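Local atomic coordinates of angiopoietin-related protein 6 (Homo sapiens, PDB entry 6Y43), a protein that is an angiopoietin-like growth factor whose fibrinogen-like globe binds calcium and probably takes part in recognising partner proteins. Residues L98-D103 / A214-P219. Residues are numbered along the deposited sequence; the frame is centred on the assembly and turned at random.
Sequences LVLLED and AMLIRP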
# COMPACT_ATOMS: atom_id res chain seq x y z
N LEU A 98 -1.12 -6.83 -4.26
CA LEU A 98 -1.14 -6.30 -5.61
C LEU A 98 -0.77 -4.83 -5.55
O LEU A 98 -1.31 -4.08 -4.73
CB LEU A 98 -2.53 -6.47 -6.24
CG LEU A 98 -2.76 -5.84 -7.60
CD1 LEU A 98 -1.91 -6.50 -8.65
CD2 LEU A 98 -4.24 -5.95 -7.96
N VAL A 99 0.20 -4.42 -6.36
CA VAL A 99 0.58 -3.02 -6.48
C VAL A 99 0.17 -2.56 -7.86
O VAL A 99 0.53 -3.19 -8.86
CB VAL A 99 2.09 -2.80 -6.25
CG1 VAL A 99 2.44 -1.36 -6.49
CG2 VAL A 99 2.49 -3.21 -4.83
N LEU A 100 -0.58 -1.47 -7.91
CA LEU A 100 -1.07 -0.92 -9.17
C LEU A 100 -0.43 0.44 -9.37
O LEU A 100 -0.47 1.28 -8.46
CB LEU A 100 -2.59 -0.79 -9.14
CG LEU A 100 -3.41 -2.06 -8.95
CD1 LEU A 100 -4.88 -1.70 -8.89
CD2 LEU A 100 -3.16 -3.04 -10.07
N LEU A 101 0.12 0.68 -10.56
CA LEU A 101 0.83 1.90 -10.87
C LEU A 101 0.32 2.49 -12.18
O LEU A 101 -0.02 1.75 -13.11
CB LEU A 101 2.33 1.64 -11.01
CG LEU A 101 2.97 0.81 -9.90
CD1 LEU A 101 4.37 0.41 -10.32
CD2 LEU A 101 3.01 1.64 -8.60
N GLU A 102 0.33 3.82 -12.27
CA GLU A 102 0.05 4.51 -13.52
C GLU A 102 0.96 5.71 -13.66
O GLU A 102 1.05 6.53 -12.73
CB GLU A 102 -1.42 4.95 -13.59
CG GLU A 102 -1.87 5.61 -14.88
CD GLU A 102 -3.33 6.05 -14.84
OE1 GLU A 102 -4.11 5.49 -14.03
OE2 GLU A 102 -3.71 6.98 -15.62
N ASP A 103 1.57 5.86 -14.84
CA ASP A 103 2.40 7.02 -15.13
C ASP A 103 1.56 8.12 -15.78
O ASP A 103 0.35 7.99 -16.01
CB ASP A 103 3.64 6.63 -15.94
CG ASP A 103 3.39 6.37 -17.43
OD1 ASP A 103 2.32 6.69 -17.99
OD2 ASP A 103 4.34 5.81 -18.05
N ALA A 214 -1.27 2.36 -5.92
CA ALA A 214 -2.09 1.79 -4.86
C ALA A 214 -1.55 0.42 -4.49
O ALA A 214 -0.93 -0.26 -5.31
CB ALA A 214 -3.57 1.67 -5.26
N MET A 215 -1.77 0.04 -3.24
CA MET A 215 -1.39 -1.24 -2.70
C MET A 215 -2.65 -1.93 -2.21
O MET A 215 -3.45 -1.32 -1.49
CB MET A 215 -0.39 -1.09 -1.55
CG MET A 215 0.82 -0.26 -1.92
SD MET A 215 1.98 0.01 -0.55
CE MET A 215 2.68 -1.63 -0.32
N LEU A 216 -2.86 -3.17 -2.63
CA LEU A 216 -4.12 -3.86 -2.33
C LEU A 216 -3.81 -5.28 -1.86
O LEU A 216 -2.83 -5.87 -2.28
CB LEU A 216 -5.04 -3.88 -3.55
CG LEU A 216 -5.18 -2.56 -4.33
CD1 LEU A 216 -4.06 -2.38 -5.32
CD2 LEU A 216 -6.51 -2.63 -4.99
N ILE A 217 -4.66 -5.82 -0.99
CA ILE A 217 -4.48 -7.19 -0.54
C ILE A 217 -5.78 -7.99 -0.65
O ILE A 217 -6.88 -7.46 -0.67
CB ILE A 217 -3.94 -7.25 0.91
CG1 ILE A 217 -4.92 -6.58 1.86
CG2 ILE A 217 -2.56 -6.62 0.95
CD1 ILE A 217 -4.49 -6.72 3.32
N ARG A 218 -5.61 -9.31 -0.74
CA ARG A 218 -6.69 -10.27 -0.89
C ARG A 218 -6.22 -11.57 -0.27
O ARG A 218 -5.03 -11.91 -0.40
CB ARG A 218 -7.03 -10.46 -2.37
CG ARG A 218 -8.15 -11.41 -2.72
CD ARG A 218 -8.45 -11.30 -4.21
NE ARG A 218 -7.48 -12.00 -5.07
CZ ARG A 218 -7.59 -12.05 -6.40
NH1 ARG A 218 -8.60 -11.45 -7.03
NH2 ARG A 218 -6.67 -12.68 -7.12
N PRO A 219 -7.10 -12.33 0.38
CA PRO A 219 -6.68 -13.65 0.85
C PRO A 219 -6.14 -14.49 -0.29
O PRO A 219 -6.62 -14.44 -1.43
CB PRO A 219 -7.97 -14.24 1.44
CG PRO A 219 -8.85 -13.06 1.73
CD PRO A 219 -8.51 -12.04 0.68
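L98 and L216 face each other as an antiparallel hydrogen-bonded pair. L98 N gives its hydrogen to L216 O at 2.8 Å, and this bond is nearly straight, 175° at the hydrogen. The return bond, from L216 N to L98 O, is more bent at 152°. L100 and A214 repeat the pattern two residues on: L100 N donates to A214 O at 2.9 Å, and A214 N donates to L100 O. Four backbone bonds therefore fix the register. V99 and M215 form the non-hydrogen-bonded pair between them. Here the CA hydrogens do the touching: M215 CA lies 3.5 Å from L98 O, and V99 CA approaches A214 O. L98 O thus receives both an N-H and a weaker C-H contact.

The side chains of L98, L100, A214 and L216 share one face of the sheet. L216 is the link among them. Its CG sits beside the backbone N (chi1 -45°), and its CD1 reaches back over strand 95-102. L216 CD1 lies 3.3 Å from L98 O. L216 CD1 is also 3.7 Å from L100 CG. The side chains of L100 and L216 cross at about a right angle. L98 CG is a looser neighbour, 4.3 Å from L216 CD1. On the other face V99 CG2 only brushes M215 CG, at 4.5 Å.

This buried pairing joins central strands of the fibrinogen-like globe, bringing strand 212-219, near the C-terminus, against strand 95-102. Beyond the paired residues, E102 forms salt bridges with R211 and K212. On the leucine face, L216 packs on V50 of strand 48-54. Strand 108-118 flanks 95-102 on its other edge, where V99 shares backbone hydrogen bonds with A111, and strand 48-54 pairs with the far edge of 212-219, where M215 makes backbone hydrogen bonds with I51 and Q52.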